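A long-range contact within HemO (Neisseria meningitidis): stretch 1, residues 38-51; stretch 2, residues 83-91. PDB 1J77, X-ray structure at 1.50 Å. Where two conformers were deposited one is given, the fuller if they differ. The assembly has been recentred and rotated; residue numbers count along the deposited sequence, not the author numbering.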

# COMPACT_ATOMS: atom_id res chain seq x y z
N SER A 38 7.85 -0.93 19.62
CA SER A 38 6.94 -0.82 20.72
C SER A 38 5.53 -0.86 20.19
O SER A 38 5.28 -0.54 19.02
CB SER A 38 7.12 0.49 21.46
OG SER A 38 6.73 1.64 20.70
N LYS A 39 4.60 -1.16 21.08
CA LYS A 39 3.16 -1.09 20.75
C LYS A 39 2.81 0.34 20.26
O LYS A 39 2.01 0.53 19.30
CB LYS A 39 2.34 -1.42 22.01
CG LYS A 39 0.85 -1.72 21.74
CD LYS A 39 0.01 -1.46 23.01
CE LYS A 39 -1.02 -2.56 23.22
NZ LYS A 39 -2.05 -2.23 24.30
N GLU A 40 3.36 1.36 20.90
CA GLU A 40 3.10 2.74 20.55
C GLU A 40 3.52 3.03 19.10
O GLU A 40 2.77 3.58 18.31
CB GLU A 40 3.86 3.66 21.50
CG GLU A 40 3.78 5.13 21.14
CD GLU A 40 4.65 6.04 22.00
OE1 GLU A 40 5.35 5.55 22.94
OE2 GLU A 40 4.62 7.26 21.73
N ASN A 41 4.72 2.63 18.73
CA ASN A 41 5.14 2.80 17.35
C ASN A 41 4.34 1.92 16.36
O ASN A 41 4.13 2.35 15.21
CB ASN A 41 6.64 2.60 17.21
CG ASN A 41 7.40 3.88 17.40
OD1 ASN A 41 6.96 4.82 18.07
ND2 ASN A 41 8.55 3.97 16.73
N TYR A 42 3.92 0.73 16.76
CA TYR A 42 3.13 -0.13 15.86
C TYR A 42 1.80 0.54 15.60
O TYR A 42 1.25 0.44 14.47
CB TYR A 42 2.91 -1.56 16.41
CG TYR A 42 2.28 -2.50 15.42
CD1 TYR A 42 2.95 -2.90 14.28
CD2 TYR A 42 0.98 -3.00 15.60
CE1 TYR A 42 2.39 -3.78 13.37
CE2 TYR A 42 0.44 -3.87 14.73
CZ TYR A 42 1.11 -4.25 13.60
OH TYR A 42 0.52 -5.07 12.69
N ILE A 43 1.27 1.23 16.60
CA ILE A 43 -0.01 1.92 16.41
C ILE A 43 0.19 3.06 15.41
O ILE A 43 -0.67 3.31 14.55
CB ILE A 43 -0.60 2.38 17.77
CG1 ILE A 43 -1.23 1.18 18.47
CG2 ILE A 43 -1.59 3.47 17.55
CD1 ILE A 43 -1.55 1.37 19.95
N LYS A 44 1.32 3.73 15.47
CA LYS A 44 1.63 4.76 14.48
C LYS A 44 1.65 4.18 13.08
O LYS A 44 1.15 4.80 12.11
CB LYS A 44 2.98 5.39 14.80
CG LYS A 44 3.22 5.59 16.33
CD LYS A 44 4.53 6.34 16.58
CE LYS A 44 4.72 6.77 17.99
NZ LYS A 44 5.57 7.97 18.00
N PHE A 45 2.20 3.00 12.96
CA PHE A 45 2.26 2.30 11.70
C PHE A 45 0.85 1.96 11.23
O PHE A 45 0.53 2.11 10.07
CB PHE A 45 3.11 1.05 11.82
CG PHE A 45 3.20 0.27 10.59
CD1 PHE A 45 3.86 0.81 9.52
CD2 PHE A 45 2.61 -0.99 10.47
CE1 PHE A 45 3.91 0.14 8.33
CE2 PHE A 45 2.68 -1.68 9.27
CZ PHE A 45 3.37 -1.12 8.23
N LEU A 46 0.04 1.42 12.14
CA LEU A 46 -1.32 1.08 11.76
C LEU A 46 -2.09 2.33 11.32
O LEU A 46 -2.95 2.24 10.41
CB LEU A 46 -2.02 0.42 12.95
CG LEU A 46 -1.67 -1.04 13.29
CD1 LEU A 46 -2.55 -1.53 14.43
CD2 LEU A 46 -1.73 -2.00 12.17
N LYS A 47 -1.88 3.47 11.97
CA LYS A 47 -2.54 4.74 11.60
C LYS A 47 -2.17 5.13 10.15
O LYS A 47 -3.04 5.43 9.32
CB LYS A 47 -2.31 5.86 12.63
CG LYS A 47 -3.04 5.61 13.91
CD LYS A 47 -2.59 6.56 14.94
CE LYS A 47 -3.31 6.27 16.27
NZ LYS A 47 -2.95 7.32 17.28
N LEU A 48 -0.88 5.06 9.84
CA LEU A 48 -0.38 5.33 8.52
C LEU A 48 -1.03 4.38 7.49
O LEU A 48 -1.54 4.84 6.45
CB LEU A 48 1.14 5.23 8.52
CG LEU A 48 1.82 4.82 7.20
CD1 LEU A 48 1.65 5.95 6.23
CD2 LEU A 48 3.31 4.48 7.50
N GLN A 49 -1.03 3.08 7.79
CA GLN A 49 -1.64 2.09 6.92
C GLN A 49 -3.14 2.40 6.74
O GLN A 49 -3.67 2.25 5.63
CB GLN A 49 -1.45 0.66 7.49
CG GLN A 49 -0.01 0.16 7.57
CD GLN A 49 0.47 -0.34 6.24
OE1 GLN A 49 0.53 -1.56 6.00
NE2 GLN A 49 0.84 0.59 5.36
N SER A 50 -3.81 2.83 7.80
CA SER A 50 -5.26 3.17 7.71
C SER A 50 -5.55 4.26 6.70
O SER A 50 -6.50 4.16 5.89
CB SER A 50 -5.84 3.62 9.08
OG SER A 50 -7.22 3.92 8.93
N VAL A 51 -4.75 5.30 6.71
CA VAL A 51 -4.94 6.43 5.83
C VAL A 51 -4.70 6.02 4.40
O VAL A 51 -5.48 6.36 3.48
CB VAL A 51 -4.02 7.62 6.21
CG1 VAL A 51 -4.12 8.77 5.22
CG2 VAL A 51 -4.35 8.10 7.57
N GLN A 83 -9.67 -3.21 11.83
CA GLN A 83 -9.85 -4.24 12.87
C GLN A 83 -8.52 -4.42 13.65
O GLN A 83 -8.51 -4.65 14.86
CB GLN A 83 -10.28 -5.56 12.22
CG GLN A 83 -10.47 -6.69 13.22
CD GLN A 83 -11.60 -6.49 14.22
OE1 GLN A 83 -11.36 -6.23 15.41
NE2 GLN A 83 -12.81 -6.66 13.76
N ASP A 84 -7.39 -4.30 12.97
CA ASP A 84 -6.12 -4.39 13.68
C ASP A 84 -6.02 -3.28 14.71
O ASP A 84 -5.51 -3.49 15.81
CB ASP A 84 -4.96 -4.28 12.69
CG ASP A 84 -4.73 -5.55 11.90
OD1 ASP A 84 -5.10 -6.65 12.40
OD2 ASP A 84 -4.22 -5.56 10.75
N LEU A 85 -6.47 -2.07 14.34
CA LEU A 85 -6.49 -0.94 15.25
C LEU A 85 -7.36 -1.28 16.46
O LEU A 85 -6.95 -1.07 17.59
CB LEU A 85 -6.97 0.37 14.57
CG LEU A 85 -5.95 1.21 13.75
CD1 LEU A 85 -6.67 2.20 12.85
CD2 LEU A 85 -5.00 1.94 14.67
N LYS A 86 -8.55 -1.81 16.19
CA LYS A 86 -9.48 -2.23 17.27
C LYS A 86 -8.81 -3.19 18.25
O LYS A 86 -8.90 -3.01 19.48
CB LYS A 86 -10.75 -2.84 16.68
CG LYS A 86 -11.84 -3.15 17.72
CD LYS A 86 -13.14 -3.60 17.06
CE LYS A 86 -14.28 -3.80 18.08
NZ LYS A 86 -15.50 -4.39 17.44
N ASP A 87 -8.16 -4.20 17.70
CA ASP A 87 -7.43 -5.19 18.47
C ASP A 87 -6.47 -4.49 19.41
O ASP A 87 -6.28 -4.91 20.57
CB ASP A 87 -6.64 -6.14 17.58
CG ASP A 87 -7.50 -6.97 16.69
OD1 ASP A 87 -8.73 -7.15 16.97
OD2 ASP A 87 -7.01 -7.52 15.67
N LEU A 88 -5.81 -3.44 18.90
CA LEU A 88 -4.81 -2.73 19.70
C LEU A 88 -5.43 -1.66 20.62
O LEU A 88 -4.73 -0.88 21.25
CB LEU A 88 -3.71 -2.15 18.81
CG LEU A 88 -2.53 -3.06 18.44
CD1 LEU A 88 -1.65 -3.29 19.62
CD2 LEU A 88 -2.95 -4.40 17.89
N GLY A 89 -6.76 -1.64 20.71
CA GLY A 89 -7.42 -0.75 21.64
C GLY A 89 -7.65 0.64 21.12
O GLY A 89 -7.93 1.57 21.89
N GLU A 90 -7.54 0.78 19.79
CA GLU A 90 -7.70 2.07 19.14
C GLU A 90 -8.99 2.15 18.33
O GLU A 90 -9.38 1.16 17.72
CB GLU A 90 -6.57 2.28 18.12
CG GLU A 90 -5.19 2.47 18.69
CD GLU A 90 -5.04 3.79 19.36
OE1 GLU A 90 -5.48 4.80 18.78
OE2 GLU A 90 -4.46 3.79 20.49
N GLU A 91 -9.55 3.35 18.24
CA GLU A 91 -10.70 3.59 17.39
C GLU A 91 -10.24 3.85 15.97
O GLU A 91 -9.04 4.09 15.73
CB GLU A 91 -11.48 4.79 17.89
CG GLU A 91 -12.20 4.48 19.18
CD GLU A 91 -12.48 5.73 19.98
OE1 GLU A 91 -11.71 6.71 19.84
OE2 GLU A 91 -13.48 5.72 20.74
O HOH W 1 -4.89 7.61 19.31

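A helix packed nearly antiparallel against a second helix and the turn that follows it can combine an apolar centre with a charged pair, and this contact in HemO is a compact example. The axes of helices 39-51 and 83-87 cross at -157° and come within 10.1 Å, and no direct hydrogen bond joins the stretches. Asp-84 points toward stretch 1; its backbone O lies 3.8 Å from Leu-46 CD1 and its CB 4.0 Å from Leu-46 CD2, while its carboxylate oxygens are satisfied elsewhere in the structure. Leu-85 follows, its CA 6.6 Å from the CA of Leu-46, the closest CA pair across the stretches. Its CB points sideways, but the methyls reach across, CD2 to Leu-46 CB at 3.8 Å and CD1 to Ser-50 CB at 4.1 Å. Leu-88, the first residue to leave helical geometry, gives up more surface than any other. Its CD1 meets Lys-39 CG at 3.6 Å, an aliphatic contact, and its CB lies 4.2 Å from Ile-43 CG1. Gly-89 has a phi of 86°; at these backbone angles a CB would be jammed against the carbonyl O of Leu-88, which by itself calls for glycine. The CA-to-CB bond of Glu-90 points toward stretch 1, and its OE1 forms a long salt bridge with Lys-47 NZ (3.9 Å). A water bridges the pair, its O accepting from Lys-47 NZ at 2.8 Å and donating to Glu-90 OE1 at 2.9 Å.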